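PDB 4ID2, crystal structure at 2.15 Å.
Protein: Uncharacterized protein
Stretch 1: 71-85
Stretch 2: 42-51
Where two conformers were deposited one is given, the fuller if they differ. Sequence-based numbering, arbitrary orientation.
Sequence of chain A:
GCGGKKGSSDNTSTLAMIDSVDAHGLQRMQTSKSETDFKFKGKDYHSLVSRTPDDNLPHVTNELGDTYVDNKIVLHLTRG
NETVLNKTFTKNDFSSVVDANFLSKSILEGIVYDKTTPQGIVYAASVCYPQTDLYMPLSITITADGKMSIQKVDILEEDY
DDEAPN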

ATOM      1  N   ASN A  71      -0.721   1.923  24.919  1.00 42.15           N
ATOM      2  CA  ASN A  71      -1.020   0.583  25.414  1.00 40.63           C
ATOM      3  C   ASN A  71       0.175  -0.349  25.415  1.00 42.34           C
ATOM      4  O   ASN A  71       1.137  -0.149  24.675  1.00 41.76           O
ATOM      5  CB  ASN A  71      -2.107  -0.065  24.536  1.00 38.93           C
ATOM      6  CG  ASN A  71      -3.361   0.760  24.412  1.00 59.26           C
ATOM      7  OD1 ASN A  71      -4.147   0.869  25.355  1.00 49.41           O
ATOM      8  ND2 ASN A  71      -3.583   1.367  23.254  1.00 49.13           N
ATOM      9  N   LYS A  72       0.059  -1.412  26.220  1.00 37.88           N
ATOM     10  CA  LYS A  72       0.980  -2.542  26.243  1.00 37.15           C
ATOM     11  C   LYS A  72       0.166  -3.750  25.805  1.00 42.40           C
ATOM     12  O   LYS A  72      -1.043  -3.776  26.050  1.00 41.03           O
ATOM     13  CB  LYS A  72       1.638  -2.759  27.620  1.00 40.35           C
ATOM     14  CG  LYS A  72       0.704  -3.202  28.743  1.00 50.08           C
ATOM     15  CD  LYS A  72       1.466  -3.342  30.065  1.00 55.96           C
ATOM     16  CE  LYS A  72       0.560  -3.774  31.188  1.00 68.93           C
ATOM     17  NZ  LYS A  72       1.312  -3.998  32.449  1.00 84.49           N
ATOM     18  N   ILE A  73       0.796  -4.736  25.150  1.00 39.28           N
ATOM     19  CA  ILE A  73       0.102  -5.945  24.732  1.00 38.32           C
ATOM     20  C   ILE A  73       0.880  -7.144  25.235  1.00 41.54           C
ATOM     21  O   ILE A  73       2.008  -7.343  24.804  1.00 40.47           O
ATOM     22  CB  ILE A  73      -0.135  -6.000  23.196  1.00 40.73           C
ATOM     23  CG1 ILE A  73      -1.166  -4.924  22.785  1.00 41.25           C
ATOM     24  CG2 ILE A  73      -0.649  -7.384  22.800  1.00 40.17           C
ATOM     25  CD1 ILE A  73      -1.480  -4.814  21.344  1.00 43.14           C
ATOM     26  N   VAL A  74       0.285  -7.955  26.120  1.00 39.02           N
ATOM     27  CA  VAL A  74       0.932  -9.169  26.606  1.00 39.15           C
ATOM     28  C   VAL A  74       0.535 -10.302  25.665  1.00 44.44           C
ATOM     29  O   VAL A  74      -0.652 -10.574  25.530  1.00 43.18           O
ATOM     30  CB  VAL A  74       0.569  -9.489  28.075  1.00 44.24           C
ATOM     31  CG1 VAL A  74       1.206 -10.810  28.523  1.00 44.88           C
ATOM     32  CG2 VAL A  74       0.992  -8.349  29.004  1.00 45.20           C
ATOM     33  N   LEU A  75       1.515 -10.950  25.019  1.00 41.65           N
ATOM     34  CA  LEU A  75       1.290 -12.092  24.140  1.00 40.81           C
ATOM     35  C   LEU A  75       1.839 -13.321  24.854  1.00 43.41           C
ATOM     36  O   LEU A  75       3.039 -13.395  25.079  1.00 42.49           O
ATOM     37  CB  LEU A  75       1.956 -11.865  22.761  1.00 40.65           C
ATOM     38  CG  LEU A  75       2.187 -13.085  21.834  1.00 45.95           C
ATOM     39  CD1 LEU A  75       0.949 -13.922  21.639  1.00 46.05           C
ATOM     40  CD2 LEU A  75       2.648 -12.635  20.452  1.00 47.96           C
ATOM     41  N   HIS A  76       0.954 -14.244  25.284  1.00 40.71           N
ATOM     42  CA  HIS A  76       1.342 -15.488  25.954  1.00 41.23           C
ATOM     43  C   HIS A  76       1.040 -16.672  25.028  1.00 42.29           C
ATOM     44  O   HIS A  76      -0.117 -17.062  24.867  1.00 41.72           O
ATOM     45  CB  HIS A  76       0.634 -15.656  27.309  1.00 43.65           C
ATOM     46  CG  HIS A  76       1.258 -16.697  28.196  1.00 49.75           C
ATOM     47  ND1 HIS A  76       0.816 -16.894  29.487  1.00 53.73           N
ATOM     48  CD2 HIS A  76       2.289 -17.547  27.962  1.00 52.80           C
ATOM     49  CE1 HIS A  76       1.574 -17.854  29.995  1.00 54.80           C
ATOM     50  NE2 HIS A  76       2.481 -18.271  29.117  1.00 54.66           N
ATOM     51  N   LEU A  77       2.086 -17.219  24.401  1.00 37.46           N
ATOM     52  CA  LEU A  77       1.983 -18.356  23.486  1.00 36.85           C
ATOM     53  C   LEU A  77       2.431 -19.628  24.193  1.00 40.98           C
ATOM     54  O   LEU A  77       3.543 -19.659  24.709  1.00 39.77           O
ATOM     55  CB  LEU A  77       2.861 -18.098  22.246  1.00 36.22           C
ATOM     56  CG  LEU A  77       2.860 -19.182  21.167  1.00 41.22           C
ATOM     57  CD1 LEU A  77       1.458 -19.407  20.623  1.00 40.41           C
ATOM     58  CD2 LEU A  77       3.826 -18.829  20.050  1.00 42.45           C
ATOM     59  N   THR A  78       1.590 -20.680  24.200  1.00 39.24           N
ATOM     60  CA  THR A  78       1.933 -21.946  24.854  1.00 41.31           C
ATOM     61  C   THR A  78       1.704 -23.123  23.919  1.00 46.02           C
ATOM     62  O   THR A  78       0.909 -23.027  22.995  1.00 45.04           O
ATOM     63  CB  THR A  78       1.131 -22.136  26.150  1.00 49.78           C
ATOM     64  OG1 THR A  78      -0.250 -22.237  25.838  1.00 53.17           O
ATOM     65  CG2 THR A  78       1.331 -21.005  27.134  1.00 47.00           C
ATOM     66  N   ARG A  79       2.422 -24.226  24.161  1.00 43.90           N
ATOM     67  CA  ARG A  79       2.294 -25.482  23.420  1.00 44.94           C
ATOM     68  C   ARG A  79       2.248 -26.567  24.481  1.00 52.93           C
ATOM     69  O   ARG A  79       3.296 -26.977  24.984  1.00 54.78           O
ATOM     70  CB  ARG A  79       3.459 -25.657  22.427  1.00 44.58           C
ATOM     71  CG  ARG A  79       3.386 -26.949  21.613  1.00 52.45           C
ATOM     72  CD  ARG A  79       4.604 -27.201  20.740  1.00 57.54           C
ATOM     73  NE  ARG A  79       5.859 -27.171  21.502  1.00 64.16           N
ATOM     74  CZ  ARG A  79       6.814 -26.240  21.429  1.00 74.40           C
ATOM     75  NH1 ARG A  79       6.697 -25.212  20.593  1.00 57.33           N
ATOM     76  NH2 ARG A  79       7.899 -26.335  22.184  1.00 64.03           N
ATOM     77  N   GLY A  80       1.039 -26.936  24.897  1.00 50.24           N
ATOM     78  CA  GLY A  80       0.842 -27.884  25.984  1.00 52.69           C
ATOM     79  C   GLY A  80       1.217 -27.222  27.298  1.00 57.16           C
ATOM     80  O   GLY A  80       0.828 -26.079  27.545  1.00 55.86           O
ATOM     81  N   ASN A  81       2.028 -27.893  28.118  1.00 56.23           N
ATOM     82  CA  ASN A  81       2.496 -27.327  29.386  1.00 56.89           C
ATOM     83  C   ASN A  81       3.609 -26.278  29.186  1.00 59.86           C
ATOM     84  O   ASN A  81       3.871 -25.508  30.112  1.00 59.65           O
ATOM     85  CB  ASN A  81       3.023 -28.429  30.306  1.00 59.83           C
ATOM     86  CG  ASN A  81       1.982 -29.438  30.733  1.00 77.24           C
ATOM     87  OD1 ASN A  81       0.809 -29.107  30.947  1.00 68.56           O
ATOM     88  ND2 ASN A  81       2.392 -30.688  30.913  1.00 69.35           N
ATOM     89  N   GLU A  82       4.277 -26.259  28.011  1.00 54.96           N
ATOM     90  CA  GLU A  82       5.391 -25.346  27.752  1.00 53.29           C
ATOM     91  C   GLU A  82       4.940 -23.977  27.304  1.00 53.04           C
ATOM     92  O   GLU A  82       3.988 -23.868  26.539  1.00 51.25           O
ATOM     93  CB  GLU A  82       6.319 -25.919  26.668  1.00 55.30           C
ATOM     94  CG  GLU A  82       6.974 -27.237  27.044  1.00 71.86           C
ATOM     95  CD  GLU A  82       7.834 -27.844  25.952  1.00100.25           C
ATOM     96  OE1 GLU A  82       7.460 -27.744  24.761  1.00 98.17           O
ATOM     97  OE2 GLU A  82       8.879 -28.441  26.293  1.00100.12           O
ATOM     98  N   THR A  83       5.676 -22.936  27.712  1.00 48.72           N
ATOM     99  CA  THR A  83       5.425 -21.564  27.278  1.00 45.99           C
ATOM    100  C   THR A  83       6.490 -21.247  26.226  1.00 49.02           C
ATOM    101  O   THR A  83       7.677 -21.194  26.544  1.00 48.53           O
ATOM    102  CB  THR A  83       5.412 -20.606  28.473  1.00 49.53           C
ATOM    103  OG1 THR A  83       4.216 -20.815  29.228  1.00 49.61           O
ATOM    104  CG2 THR A  83       5.543 -19.140  28.057  1.00 45.47           C
ATOM    105  N   VAL A  84       6.065 -21.072  24.972  1.00 44.82           N
ATOM    106  CA  VAL A  84       6.966 -20.781  23.854  1.00 44.48           C
ATOM    107  C   VAL A  84       7.415 -19.320  23.942  1.00 47.60           C
ATOM    108  O   VAL A  84       8.596 -19.030  23.748  1.00 47.34           O
ATOM    109  CB  VAL A  84       6.281 -21.110  22.501  1.00 47.47           C
ATOM    110  CG1 VAL A  84       7.134 -20.656  21.314  1.00 46.82           C
ATOM    111  CG2 VAL A  84       5.971 -22.603  22.416  1.00 48.83           C
ATOM    112  N   LEU A  85       6.482 -18.416  24.254  1.00 44.06           N
ATOM    113  CA  LEU A  85       6.773 -16.993  24.387  1.00 44.00           C
ATOM    114  C   LEU A  85       5.793 -16.314  25.340  1.00 46.24           C
ATOM    115  O   LEU A  85       4.595 -16.564  25.261  1.00 46.22           O
ATOM    116  CB  LEU A  85       6.692 -16.323  23.002  1.00 43.49           C
ATOM    117  CG  LEU A  85       7.074 -14.831  22.972  1.00 49.18           C
ATOM    118  CD1 LEU A  85       8.169 -14.566  21.962  1.00 50.12           C
ATOM    119  CD2 LEU A  85       5.862 -13.957  22.684  1.00 49.43           C
TER
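Stretch 2 (42-51) GKDYHSLVSR

Stretch 2 is an extended strand from Lys43 to Arg51, laid antiparallel beside strand 71-79, their N-to-C directions 169° apart and their axes approaching to 4.6 Å. Gly42, at positive phi, leads in. Lys43 sets its CB 3.8 Å from Arg79 CD, and Asp44 O reaches Gly80 N through a water, so the edge is continued where the direct pairing has stopped. Tyr45 (chi1 m) is the anchor: Arg79 CB lies over its ring face, Leu77 CD1 lies at the ring edge, 3.8 Å from Tyr45 CD2, and Tyr45 OH accepts a hydrogen bond from Arg79 NH1 at 3.1 Å.

From here the rule is strict alternation: hydrogen-bonded pairs, each closing a two-bond ring, take turns with non-hydrogen-bonded sites whose side chains turn to the other, more buried face. His46 pairs with Thr78, His46 N to Thr78 O and Thr78 N to His46 O both 2.9 Å. Ser47 follows on the buried face, its OG 3.5 Å from Leu75 CD1. Leu48 N to His76 O is 2.9 Å and its return, His76 N to Leu48 O, 2.8 Å. Val49 CG1 packs 3.3 Å from Ile73 CG2. Ser50 closes the last ring with Val74, Ser50 N to Val74 O and Val74 N to Ser50 O both 2.9 Å. Arg51 ends the walk with CG 3.6 Å from Ile73 CG1.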

ATOM      1  N   GLY A  42       1.994 -29.706  13.174  1.00 60.45           N
ATOM      2  CA  GLY A  42       1.245 -30.782  13.806  1.00 61.95           C
ATOM      3  C   GLY A  42       1.079 -30.744  15.316  1.00 65.61           C
ATOM      4  O   GLY A  42       0.525 -31.693  15.877  1.00 66.95           O
ATOM      5  N   LYS A  43       1.529 -29.667  15.997  1.00 60.25           N
ATOM      6  CA  LYS A  43       1.390 -29.534  17.452  1.00 59.68           C
ATOM      7  C   LYS A  43       0.373 -28.441  17.769  1.00 59.33           C
ATOM      8  O   LYS A  43       0.329 -27.439  17.066  1.00 56.37           O
ATOM      9  CB  LYS A  43       2.749 -29.220  18.098  1.00 62.84           C
ATOM     10  CG  LYS A  43       3.734 -30.390  18.071  1.00 84.27           C
ATOM     11  CD  LYS A  43       3.402 -31.473  19.102  1.00 99.01           C
ATOM     12  CE  LYS A  43       4.471 -32.534  19.183  1.00114.18           C
ATOM     13  NZ  LYS A  43       4.106 -33.621  20.131  1.00125.66           N
ATOM     14  N   ASP A  44      -0.446 -28.639  18.817  1.00 55.71           N
ATOM     15  CA  ASP A  44      -1.483 -27.690  19.242  1.00 53.45           C
ATOM     16  C   ASP A  44      -0.907 -26.527  20.055  1.00 55.18           C
ATOM     17  O   ASP A  44      -0.196 -26.765  21.036  1.00 55.78           O
ATOM     18  CB  ASP A  44      -2.534 -28.413  20.105  1.00 57.13           C
ATOM     19  CG  ASP A  44      -3.310 -29.500  19.389  1.00 72.52           C
ATOM     20  OD1 ASP A  44      -3.734 -29.268  18.236  1.00 72.77           O
ATOM     21  OD2 ASP A  44      -3.540 -30.566  20.002  1.00 81.63           O
ATOM     22  N   TYR A  45      -1.240 -25.279  19.672  1.00 48.59           N
ATOM     23  CA  TYR A  45      -0.808 -24.058  20.369  1.00 46.27           C
ATOM     24  C   TYR A  45      -1.997 -23.302  20.920  1.00 50.26           C
ATOM     25  O   TYR A  45      -3.056 -23.330  20.308  1.00 49.68           O
ATOM     26  CB  TYR A  45      -0.051 -23.111  19.420  1.00 45.26           C
ATOM     27  CG  TYR A  45       1.325 -23.590  19.035  1.00 47.56           C
ATOM     28  CD1 TYR A  45       1.492 -24.659  18.166  1.00 50.91           C
ATOM     29  CD2 TYR A  45       2.465 -22.939  19.492  1.00 47.95           C
ATOM     30  CE1 TYR A  45       2.756 -25.120  17.822  1.00 52.41           C
ATOM     31  CE2 TYR A  45       3.736 -23.376  19.131  1.00 50.21           C
ATOM     32  CZ  TYR A  45       3.876 -24.435  18.252  1.00 59.77           C
ATOM     33  OH  TYR A  45       5.124 -24.897  17.907  1.00 62.72           O
ATOM     34  N   HIS A  46      -1.806 -22.587  22.033  1.00 47.64           N
ATOM     35  CA  HIS A  46      -2.801 -21.695  22.643  1.00 47.58           C
ATOM     36  C   HIS A  46      -2.164 -20.322  22.697  1.00 47.06           C
ATOM     37  O   HIS A  46      -1.044 -20.211  23.186  1.00 46.03           O
ATOM     38  CB  HIS A  46      -3.212 -22.168  24.051  1.00 51.27           C
ATOM     39  CG  HIS A  46      -4.204 -23.287  24.070  1.00 57.34           C
ATOM     40  ND1 HIS A  46      -4.039 -24.415  23.285  1.00 60.82           N
ATOM     41  CD2 HIS A  46      -5.298 -23.453  24.847  1.00 61.23           C
ATOM     42  CE1 HIS A  46      -5.063 -25.206  23.569  1.00 62.24           C
ATOM     43  NE2 HIS A  46      -5.857 -24.660  24.492  1.00 62.75           N
ATOM     44  N   SER A  47      -2.822 -19.291  22.155  1.00 41.08           N
ATOM     45  CA  SER A  47      -2.267 -17.942  22.121  1.00 38.97           C
ATOM     46  C   SER A  47      -3.198 -16.976  22.807  1.00 43.60           C
ATOM     47  O   SER A  47      -4.305 -16.771  22.322  1.00 44.18           O
ATOM     48  CB  SER A  47      -2.036 -17.513  20.678  1.00 39.74           C
ATOM     49  OG  SER A  47      -1.550 -16.185  20.596  1.00 43.55           O
ATOM     50  N   LEU A  48      -2.771 -16.382  23.924  1.00 40.23           N
ATOM     51  CA  LEU A  48      -3.573 -15.395  24.645  1.00 40.30           C
ATOM     52  C   LEU A  48      -2.942 -14.031  24.430  1.00 43.08           C
ATOM     53  O   LEU A  48      -1.736 -13.887  24.660  1.00 42.69           O
ATOM     54  CB  LEU A  48      -3.644 -15.746  26.143  1.00 41.86           C
ATOM     55  CG  LEU A  48      -4.423 -14.762  27.036  1.00 47.54           C
ATOM     56  CD1 LEU A  48      -5.916 -14.782  26.724  1.00 47.74           C
ATOM     57  CD2 LEU A  48      -4.193 -15.065  28.512  1.00 51.31           C
ATOM     58  N   VAL A  49      -3.739 -13.045  23.976  1.00 38.20           N
ATOM     59  CA  VAL A  49      -3.264 -11.680  23.761  0.50 37.10           C
ATOM     60  C   VAL A  49      -4.132 -10.741  24.588  1.00 41.31           C
ATOM     61  O   VAL A  49      -5.350 -10.854  24.548  1.00 40.63           O
ATOM     62  CB  VAL A  49      -3.242 -11.276  22.272  0.50 39.81           C
ATOM     63  CG1 VAL A  49      -2.662  -9.879  22.118  0.50 39.34           C
ATOM     64  CG2 VAL A  49      -2.415 -12.261  21.458  0.50 39.36           C
ATOM     65  N   SER A  50      -3.504  -9.839  25.366  1.00 38.99           N
ATOM     66  CA  SER A  50      -4.220  -8.902  26.230  1.00 40.00           C
ATOM     67  C   SER A  50      -3.698  -7.500  26.062  1.00 44.18           C
ATOM     68  O   SER A  50      -2.540  -7.252  26.388  1.00 43.68           O
ATOM     69  CB  SER A  50      -4.072  -9.305  27.697  1.00 45.80           C
ATOM     70  OG  SER A  50      -4.565 -10.612  27.932  1.00 59.53           O
ATOM     71  N   ARG A  51      -4.550  -6.571  25.588  1.00 40.69           N
ATOM     72  CA  ARG A  51      -4.179  -5.168  25.462  1.00 40.19           C
ATOM     73  C   ARG A  51      -4.737  -4.409  26.644  1.00 46.36           C
ATOM     74  O   ARG A  51      -5.906  -4.577  26.980  1.00 46.96           O
ATOM     75  CB  ARG A  51      -4.705  -4.569  24.166  1.00 37.04           C
ATOM     76  CG  ARG A  51      -4.150  -3.179  23.858  1.00 42.27           C
ATOM     77  CD  ARG A  51      -4.866  -2.592  22.670  1.00 43.09           C
ATOM     78  NE  ARG A  51      -6.202  -2.136  23.047  1.00 51.67           N
ATOM     79  CZ  ARG A  51      -7.205  -1.902  22.205  1.00 59.61           C
ATOM     80  NH1 ARG A  51      -8.383  -1.511  22.663  1.00 48.49           N
ATOM     81  NH2 ARG A  51      -7.036  -2.055  20.893  1.00 31.68           N
TER
HETATM   82  O   HOH W   1      -1.414 -26.369  23.576  1.00 49.76           O
HETATM   83  O   HOH W   2      -1.791  -5.909  28.612  1.00 38.05           O
HETATM   84  O   HOH W   3      -1.780 -12.244  27.392  1.00 53.49           O
HETATM   85  O   HOH W   4      -6.135  -0.916  25.779  1.00 37.86           O